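Local coordinates for protein cellulase (Bacillus sp. BG-CS10, PDB 5E09) that probably hydrolyses internal beta-1,4-glucosidic bonds of cellulose through a family 5 glycoside hydrolase barrel that is followed by an X2 module and a family 46 carbohydrate-binding module, at residues A[339-344]-A[366-371]; A[503-508]-A[526-531]. All coordinates share one frame; numbering follows the deposited sequence.

Contact 1 (A[339-344]-A[366-371]); sequences RSATAE and HGNELT
The carbonyl O of Ser-340 takes a nearly straight hydrogen bond from ND1 of His-366 (2.8 Å, 172° at the hydrogen), and the oxygen lies almost in the plane of the imidazole. This bond, together with the stack on Arg-339, holds the ring's rotation. The guanidinium and the imidazole lie with their planes 16° apart and centres 3.8 Å from each other, NH2 of Arg-339 sitting above the middle of the ring. The arginine chain is bent rather than extended, chi3 of 64° turning NE toward the imidazole side. Its NE is paired with Glu-294, a carboxylate that also accepts from the backbone N of Ser-340. At the ring's CE1 atom, OG1 of Thr-342 approaches obliquely to 3.3 Å. A second bond runs from ND2 of Asn-368 to O of Arg-339 (2.9 Å); that donor stands above the carbonyl plane, while the oxygen lies in the plane of the amide. An alanine in place of His-366 would probably leave the Ser-340 carbonyl without this donor and the Arg-339 guanidinium without the ring beneath it. Arg-339 touches Phe-295 and His-298 of helix 286-302 in the catalytic barrel, Ser-340 and Thr-342 touch Met-331 of helix 326-337, and Ala-341 rests on Phe-419 of strand 410-419, so the contact sits where barrel and X2 module meet.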
ATOM      1  N   ARG A 339      15.513  11.530  -5.049  1.00 40.06           N
ATOM      2  CA  ARG A 339      15.298  10.431  -5.982  1.00 46.20           C
ATOM      3  C   ARG A 339      16.410   9.383  -5.947  1.00 44.00           C
ATOM      4  O   ARG A 339      17.580   9.711  -5.748  1.00 53.75           O
ATOM      5  CB  ARG A 339      15.147  10.978  -7.405  1.00 34.97           C
ATOM      6  CG  ARG A 339      13.974  11.935  -7.562  1.00 43.72           C
ATOM      7  CD  ARG A 339      13.361  11.848  -8.953  1.00 45.44           C
ATOM      8  NE  ARG A 339      12.784  10.530  -9.215  1.00 37.94           N
ATOM      9  CZ  ARG A 339      12.201  10.191 -10.360  1.00 52.82           C
ATOM     10  NH1 ARG A 339      12.118  11.073 -11.350  1.00 38.98           N
ATOM     11  NH2 ARG A 339      11.701   8.970 -10.517  1.00 49.70           N
ATOM     12  N   SER A 340      16.023   8.122  -6.131  1.00 42.61           N
ATOM     13  CA  SER A 340      16.965   7.017  -6.283  1.00 42.04           C
ATOM     14  C   SER A 340      16.969   6.540  -7.721  1.00 44.88           C
ATOM     15  O   SER A 340      15.937   6.570  -8.394  1.00 50.09           O
ATOM     16  CB  SER A 340      16.613   5.847  -5.359  1.00 35.35           C
ATOM     17  OG  SER A 340      16.738   6.211  -4.001  1.00 39.68           O
ATOM     18  N   ALA A 341      18.128   6.099  -8.195  1.00 52.02           N
ATOM     19  CA  ALA A 341      18.196   5.453  -9.491  1.00 45.31           C
ATOM     20  C   ALA A 341      17.519   4.092  -9.390  1.00 52.61           C
ATOM     21  O   ALA A 341      17.512   3.459  -8.328  1.00 38.25           O
ATOM     22  CB  ALA A 341      19.634   5.309  -9.958  1.00 42.09           C
ATOM     23  N   THR A 342      16.925   3.657 -10.492  1.00 33.39           N
ATOM     24  CA  THR A 342      16.327   2.337 -10.549  1.00 43.97           C
ATOM     25  C   THR A 342      16.821   1.679 -11.828  1.00 39.30           C
ATOM     26  O   THR A 342      17.705   2.211 -12.498  1.00 39.99           O
ATOM     27  CB  THR A 342      14.780   2.397 -10.516  1.00 36.11           C
ATOM     28  OG1 THR A 342      14.297   3.100 -11.667  1.00 45.38           O
ATOM     29  CG2 THR A 342      14.290   3.115  -9.265  1.00 33.19           C
ATOM     30  N   ALA A 343      16.263   0.523 -12.158  1.00 37.36           N
ATOM     31  CA  ALA A 343      16.558  -0.132 -13.425  1.00 36.87           C
ATOM     32  C   ALA A 343      15.289  -0.791 -13.959  1.00 43.67           C
ATOM     33  O   ALA A 343      14.295  -0.895 -13.243  1.00 38.86           O
ATOM     34  CB  ALA A 343      17.672  -1.152 -13.258  1.00 37.15           C
ATOM     35  N   GLU A 344      15.327  -1.237 -15.213  1.00 45.14           N
ATOM     36  CA  GLU A 344      14.164  -1.840 -15.858  1.00 41.04           C
ATOM     37  C   GLU A 344      13.679  -3.084 -15.115  1.00 46.51           C
ATOM     38  O   GLU A 344      12.529  -3.494 -15.261  1.00 45.60           O
ATOM     39  CB  GLU A 344      14.485  -2.195 -17.310  1.00 51.82           C
ATOM     40  CG  GLU A 344      15.644  -3.165 -17.460  1.00 62.70           C
ATOM     41  CD  GLU A 344      15.971  -3.472 -18.911  1.00 71.18           C
ATOM     42  OE1 GLU A 344      15.096  -3.255 -19.779  1.00 70.81           O
ATOM     43  OE2 GLU A 344      17.105  -3.929 -19.180  1.00 61.08           O
ATOM     44  N   HIS A 366      17.571   8.791 -12.966  1.00 49.30           N
ATOM     45  CA  HIS A 366      16.768   9.807 -12.283  1.00 56.67           C
ATOM     46  C   HIS A 366      17.629  10.958 -11.755  1.00 53.53           C
ATOM     47  O   HIS A 366      17.437  11.423 -10.630  1.00 45.43           O
ATOM     48  CB  HIS A 366      15.970   9.184 -11.127  1.00 46.25           C
ATOM     49  CG  HIS A 366      14.959   8.164 -11.563  1.00 52.33           C
ATOM     50  ND1 HIS A 366      14.634   7.066 -10.796  1.00 42.01           N
ATOM     51  CD2 HIS A 366      14.198   8.087 -12.680  1.00 44.05           C
ATOM     52  CE1 HIS A 366      13.717   6.350 -11.427  1.00 56.15           C
ATOM     53  NE2 HIS A 366      13.436   6.948 -12.569  1.00 55.05           N
ATOM     54  N   GLY A 367      18.588  11.400 -12.564  1.00 48.15           N
ATOM     55  CA  GLY A 367      19.441  12.514 -12.189  1.00 43.79           C
ATOM     56  C   GLY A 367      20.637  12.130 -11.332  1.00 46.89           C
ATOM     57  O   GLY A 367      21.443  12.985 -10.968  1.00 54.55           O
ATOM     58  N   ASN A 368      20.755  10.848 -11.004  1.00 43.36           N
ATOM     59  CA  ASN A 368      21.892  10.369 -10.224  1.00 49.21           C
ATOM     60  C   ASN A 368      22.980   9.814 -11.124  1.00 42.92           C
ATOM     61  O   ASN A 368      22.824   9.770 -12.343  1.00 50.36           O
ATOM     62  CB  ASN A 368      21.453   9.302  -9.220  1.00 48.50           C
ATOM     63  CG  ASN A 368      20.530   9.850  -8.155  1.00 58.03           C
ATOM     64  OD1 ASN A 368      20.668  10.999  -7.738  1.00 47.45           O
ATOM     65  ND2 ASN A 368      19.574   9.032  -7.712  1.00 50.19           N
ATOM     66  N   GLU A 369      24.081   9.387 -10.514  1.00 52.61           N
ATOM     67  CA  GLU A 369      25.202   8.814 -11.246  1.00 41.76           C
ATOM     68  C   GLU A 369      25.641   7.500 -10.608  1.00 51.80           C
ATOM     69  O   GLU A 369      25.717   7.399  -9.385  1.00 41.70           O
ATOM     70  CB  GLU A 369      26.381   9.794 -11.278  1.00 51.30           C
ATOM     71  CG  GLU A 369      26.057  11.180 -11.830  1.00 46.42           C
ATOM     72  CD  GLU A 369      25.848  11.190 -13.334  1.00 57.44           C
ATOM     73  OE1 GLU A 369      26.082  10.150 -13.990  1.00 53.05           O
ATOM     74  OE2 GLU A 369      25.427  12.240 -13.859  1.00 80.55           O
ATOM     75  N   LEU A 370      25.920   6.498 -11.437  1.00 36.29           N
ATOM     76  CA  LEU A 370      26.488   5.247 -10.957  1.00 36.22           C
ATOM     77  C   LEU A 370      27.919   5.493 -10.499  1.00 53.14           C
ATOM     78  O   LEU A 370      28.681   6.172 -11.197  1.00 45.25           O
ATOM     79  CB  LEU A 370      26.460   4.180 -12.050  1.00 37.15           C
ATOM     80  CG  LEU A 370      26.990   2.798 -11.664  1.00 47.14           C
ATOM     81  CD1 LEU A 370      25.998   2.064 -10.768  1.00 39.55           C
ATOM     82  CD2 LEU A 370      27.321   1.978 -12.904  1.00 49.14           C
ATOM     83  N   THR A 371      28.285   4.959  -9.335  1.00 40.36           N
ATOM     84  CA  THR A 371      29.646   5.124  -8.828  1.00 48.89           C
ATOM     85  C   THR A 371      30.383   3.798  -8.607  1.00 50.07           C
ATOM     86  O   THR A 371      31.602   3.789  -8.448  1.00 56.15           O
ATOM     87  CB  THR A 371      29.664   5.911  -7.510  1.00 37.77           C
ATOM     88  OG1 THR A 371      28.900   5.211  -6.522  1.00 46.80           O
ATOM     89  CG2 THR A 371      29.086   7.300  -7.715  1.00 48.00           C
TER

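Contact 2 (A[503-508]-A[526-531]); sequences NEVRDD and LSKNGN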
ATOM      1  N   ASN A 503     -15.311 -21.143  -9.008  1.00 51.77           N
ATOM      2  CA  ASN A 503     -16.709 -20.762  -8.809  1.00 50.89           C
ATOM      3  C   ASN A 503     -17.251 -19.896  -9.944  1.00 52.05           C
ATOM      4  O   ASN A 503     -18.457 -19.688 -10.044  1.00 55.77           O
ATOM      5  CB  ASN A 503     -16.897 -20.011  -7.484  1.00 45.15           C
ATOM      6  CG  ASN A 503     -16.705 -20.899  -6.266  1.00 50.08           C
ATOM      7  OD1 ASN A 503     -16.816 -22.125  -6.342  1.00 51.89           O
ATOM      8  ND2 ASN A 503     -16.408 -20.279  -5.131  1.00 49.71           N
ATOM      9  N   GLU A 504     -16.367 -19.377 -10.793  1.00 43.72           N
ATOM     10  CA  GLU A 504     -16.809 -18.490 -11.863  1.00 52.11           C
ATOM     11  C   GLU A 504     -16.349 -18.960 -13.238  1.00 39.95           C
ATOM     12  O   GLU A 504     -16.124 -18.154 -14.135  1.00 51.89           O
ATOM     13  CB  GLU A 504     -16.333 -17.054 -11.598  1.00 42.72           C
ATOM     14  CG  GLU A 504     -16.899 -16.475 -10.301  1.00 52.12           C
ATOM     15  CD  GLU A 504     -16.535 -15.016 -10.072  1.00 68.98           C
ATOM     16  OE1 GLU A 504     -16.644 -14.210 -11.023  1.00 56.75           O
ATOM     17  OE2 GLU A 504     -16.142 -14.676  -8.932  1.00 66.69           O
ATOM     18  N   VAL A 505     -16.219 -20.270 -13.404  1.00 44.26           N
ATOM     19  CA  VAL A 505     -15.960 -20.829 -14.724  1.00 50.17           C
ATOM     20  C   VAL A 505     -16.954 -21.941 -15.054  1.00 51.55           C
ATOM     21  O   VAL A 505     -17.315 -22.751 -14.197  1.00 55.73           O
ATOM     22  CB  VAL A 505     -14.507 -21.372 -14.863  1.00 49.66           C
ATOM     23  CG1 VAL A 505     -13.494 -20.248 -14.713  1.00 49.91           C
ATOM     24  CG2 VAL A 505     -14.228 -22.452 -13.852  1.00 43.80           C
ATOM     25  N   ARG A 506     -17.401 -21.955 -16.304  1.00 40.59           N
ATOM     26  CA  ARG A 506     -18.294 -22.985 -16.812  1.00 45.02           C
ATOM     27  C   ARG A 506     -17.573 -24.337 -16.831  1.00 56.02           C
ATOM     28  O   ARG A 506     -16.350 -24.398 -16.673  1.00 46.92           O
ATOM     29  CB  ARG A 506     -18.762 -22.631 -18.226  1.00 42.22           C
ATOM     30  CG  ARG A 506     -17.763 -23.125 -19.249  1.00 51.00           C
ATOM     31  CD  ARG A 506     -17.914 -22.622 -20.680  1.00 56.12           C
ATOM     32  NE  ARG A 506     -18.184 -21.199 -20.815  1.00 54.91           N
ATOM     33  CZ  ARG A 506     -17.890 -20.507 -21.910  1.00 52.09           C
ATOM     34  NH1 ARG A 506     -17.278 -21.100 -22.928  1.00 47.30           N
ATOM     35  NH2 ARG A 506     -18.167 -19.214 -21.973  1.00 67.22           N
ATOM     36  N   ASP A 507     -18.327 -25.415 -17.035  1.00 58.30           N
ATOM     37  CA  ASP A 507     -17.740 -26.731 -17.281  1.00 54.41           C
ATOM     38  C   ASP A 507     -17.204 -26.793 -18.704  1.00 51.07           C
ATOM     39  O   ASP A 507     -17.975 -26.846 -19.661  1.00 60.01           O
ATOM     40  CB  ASP A 507     -18.767 -27.845 -17.063  1.00 55.33           C
ATOM     41  CG  ASP A 507     -19.332 -27.856 -15.657  1.00 63.76           C
ATOM     42  OD1 ASP A 507     -18.535 -27.837 -14.692  1.00 50.00           O
ATOM     43  OD2 ASP A 507     -20.575 -27.887 -15.521  1.00 73.21           O
ATOM     44  N   ASP A 508     -15.885 -26.795 -18.839  1.00 46.80           N
ATOM     45  CA  ASP A 508     -15.253 -26.651 -20.140  1.00 48.30           C
ATOM     46  C   ASP A 508     -13.759 -26.894 -20.032  1.00 57.68           C
ATOM     47  O   ASP A 508     -13.231 -27.132 -18.945  1.00 48.90           O
ATOM     48  CB  ASP A 508     -15.508 -25.248 -20.696  1.00 49.62           C
ATOM     49  CG  ASP A 508     -15.416 -25.178 -22.208  1.00 58.84           C
ATOM     50  OD1 ASP A 508     -14.891 -26.128 -22.825  1.00 69.01           O
ATOM     51  OD2 ASP A 508     -15.862 -24.156 -22.778  1.00 69.54           O
ATOM     52  N   LEU A 526      -6.884 -27.081 -18.208  1.00 34.06           N
ATOM     53  CA  LEU A 526      -7.786 -27.635 -17.204  1.00 47.26           C
ATOM     54  C   LEU A 526      -9.047 -28.181 -17.866  1.00 53.44           C
ATOM     55  O   LEU A 526      -9.554 -27.609 -18.822  1.00 43.42           O
ATOM     56  CB  LEU A 526      -8.170 -26.580 -16.161  1.00 40.85           C
ATOM     57  CG  LEU A 526      -7.056 -25.832 -15.423  1.00 47.07           C
ATOM     58  CD1 LEU A 526      -7.649 -24.876 -14.394  1.00 32.56           C
ATOM     59  CD2 LEU A 526      -6.091 -26.802 -14.764  1.00 41.01           C
ATOM     60  N   SER A 527      -9.537 -29.302 -17.364  1.00 45.08           N
ATOM     61  CA  SER A 527     -10.869 -29.772 -17.698  1.00 50.34           C
ATOM     62  C   SER A 527     -11.673 -29.771 -16.413  1.00 37.03           C
ATOM     63  O   SER A 527     -11.374 -30.524 -15.485  1.00 51.41           O
ATOM     64  CB  SER A 527     -10.833 -31.165 -18.331  1.00 48.99           C
ATOM     65  OG  SER A 527     -10.205 -31.126 -19.600  1.00 48.24           O
ATOM     66  N   LYS A 528     -12.664 -28.893 -16.347  1.00 40.76           N
ATOM     67  CA  LYS A 528     -13.524 -28.791 -15.174  1.00 44.06           C
ATOM     68  C   LYS A 528     -14.893 -29.406 -15.428  1.00 48.91           C
ATOM     69  O   LYS A 528     -15.563 -29.087 -16.413  1.00 48.16           O
ATOM     70  CB  LYS A 528     -13.704 -27.335 -14.737  1.00 37.81           C
ATOM     71  CG  LYS A 528     -14.841 -27.177 -13.730  1.00 45.79           C
ATOM     72  CD  LYS A 528     -14.917 -25.791 -13.135  1.00 49.29           C
ATOM     73  CE  LYS A 528     -16.129 -25.635 -12.220  1.00 51.40           C
ATOM     74  NZ  LYS A 528     -17.418 -25.596 -12.969  1.00 59.31           N
ATOM     75  N   ASN A 529     -15.299 -30.287 -14.524  1.00 47.98           N
ATOM     76  CA  ASN A 529     -16.638 -30.849 -14.532  1.00 46.46           C
ATOM     77  C   ASN A 529     -17.143 -30.997 -13.101  1.00 52.77           C
ATOM     78  O   ASN A 529     -16.568 -31.745 -12.297  1.00 54.60           O
ATOM     79  CB  ASN A 529     -16.653 -32.186 -15.260  1.00 49.12           C
ATOM     80  CG  ASN A 529     -18.039 -32.589 -15.687  1.00 47.51           C
ATOM     81  OD1 ASN A 529     -18.636 -33.486 -15.109  1.00 46.21           O
ATOM     82  ND2 ASN A 529     -18.576 -31.900 -16.684  1.00 62.83           N
ATOM     83  N   GLY A 530     -18.205 -30.259 -12.787  1.00 53.93           N
ATOM     84  CA  GLY A 530     -18.727 -30.196 -11.436  1.00 46.88           C
ATOM     85  C   GLY A 530     -17.662 -29.709 -10.479  1.00 47.05           C
ATOM     86  O   GLY A 530     -17.066 -28.655 -10.682  1.00 59.14           O
ATOM     87  N   ASN A 531     -17.402 -30.495  -9.443  1.00 52.13           N
ATOM     88  CA  ASN A 531     -16.390 -30.146  -8.464  1.00 49.65           C
ATOM     89  C   ASN A 531     -15.040 -30.777  -8.756  1.00 56.50           C
ATOM     90  O   ASN A 531     -14.154 -30.761  -7.903  1.00 47.20           O
ATOM     91  CB  ASN A 531     -16.846 -30.557  -7.065  1.00 55.27           C
ATOM     92  CG  ASN A 531     -17.824 -29.571  -6.462  1.00 79.44           C
ATOM     93  OD1 ASN A 531     -17.430 -28.515  -5.968  1.00 77.45           O
ATOM     94  ND2 ASN A 531     -19.109 -29.910  -6.501  1.00 78.78           N
TER
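NZ of Lys-528 reaches two oxygens of the loop 503-508: it forms a salt bridge with OD1 of Asp-507 (3.0 Å) and donates a hydrogen bond to the carbonyl O of Val-505 (3.1 Å). The same carboxylate oxygen also accepts from the backbone N of Gly-530 at 3.1 Å. Gly-530 and Asn-531 have backbone angles close to those of a type II' turn, with glycine at the positive-phi position, and this turn joins strands 521-529 and 532-536. The two donors arrive from opposite faces of the carboxylate plane, so OD1 is gripped between the lysine tip and the turn. The lysine is extended through CE and bends only at its end, where chi4 of -71° places NZ. Along the way its CD packs against CG2 of Val-505 at 3.5 Å, and Phe-502 of helix 499-502 touches the lysine chain. One residue on, the backbone takes over, with N of Lys-528 bonding almost straight to O of Asp-508 (3.2 Å, 174° at the hydrogen). Further out, Val-505 also lies against Tyr-465 and Ile-510, and the hydroxyl of Tyr-465 bonds to the backbone N of Arg-506. That arginine makes a cation-pi contact with Tyr-465, pairs with Glu-469, and bonds weakly through NH1 to OD2 of Asp-508. The whole is an antiparallel beta-hairpin, strands 509-516 and 521-529, its open end extended by the incoming loop, within the family 46 module's sheet.

Contact 1 and contact 2 follow one another along the chain, the first closing well before the second opens, and they belong to different modules. Their centres are 48 Å apart and their nearest atoms about 29 Å, so nothing is shared directly. Contact 1 lies beside helices 286-302 and 326-337, where the chain leaves the eight-stranded barrel, and joins the segment entering strand 342-343 to the loop leading into strand 370-375, strands of two different sheets. Contact 2 lies far out and borders a single antiparallel sheet. Contact 1 thus lies against the barrel, consistent with a place at the module junction; contact 2 is internal to the C-terminal module, joining a loop to the end of a hairpin.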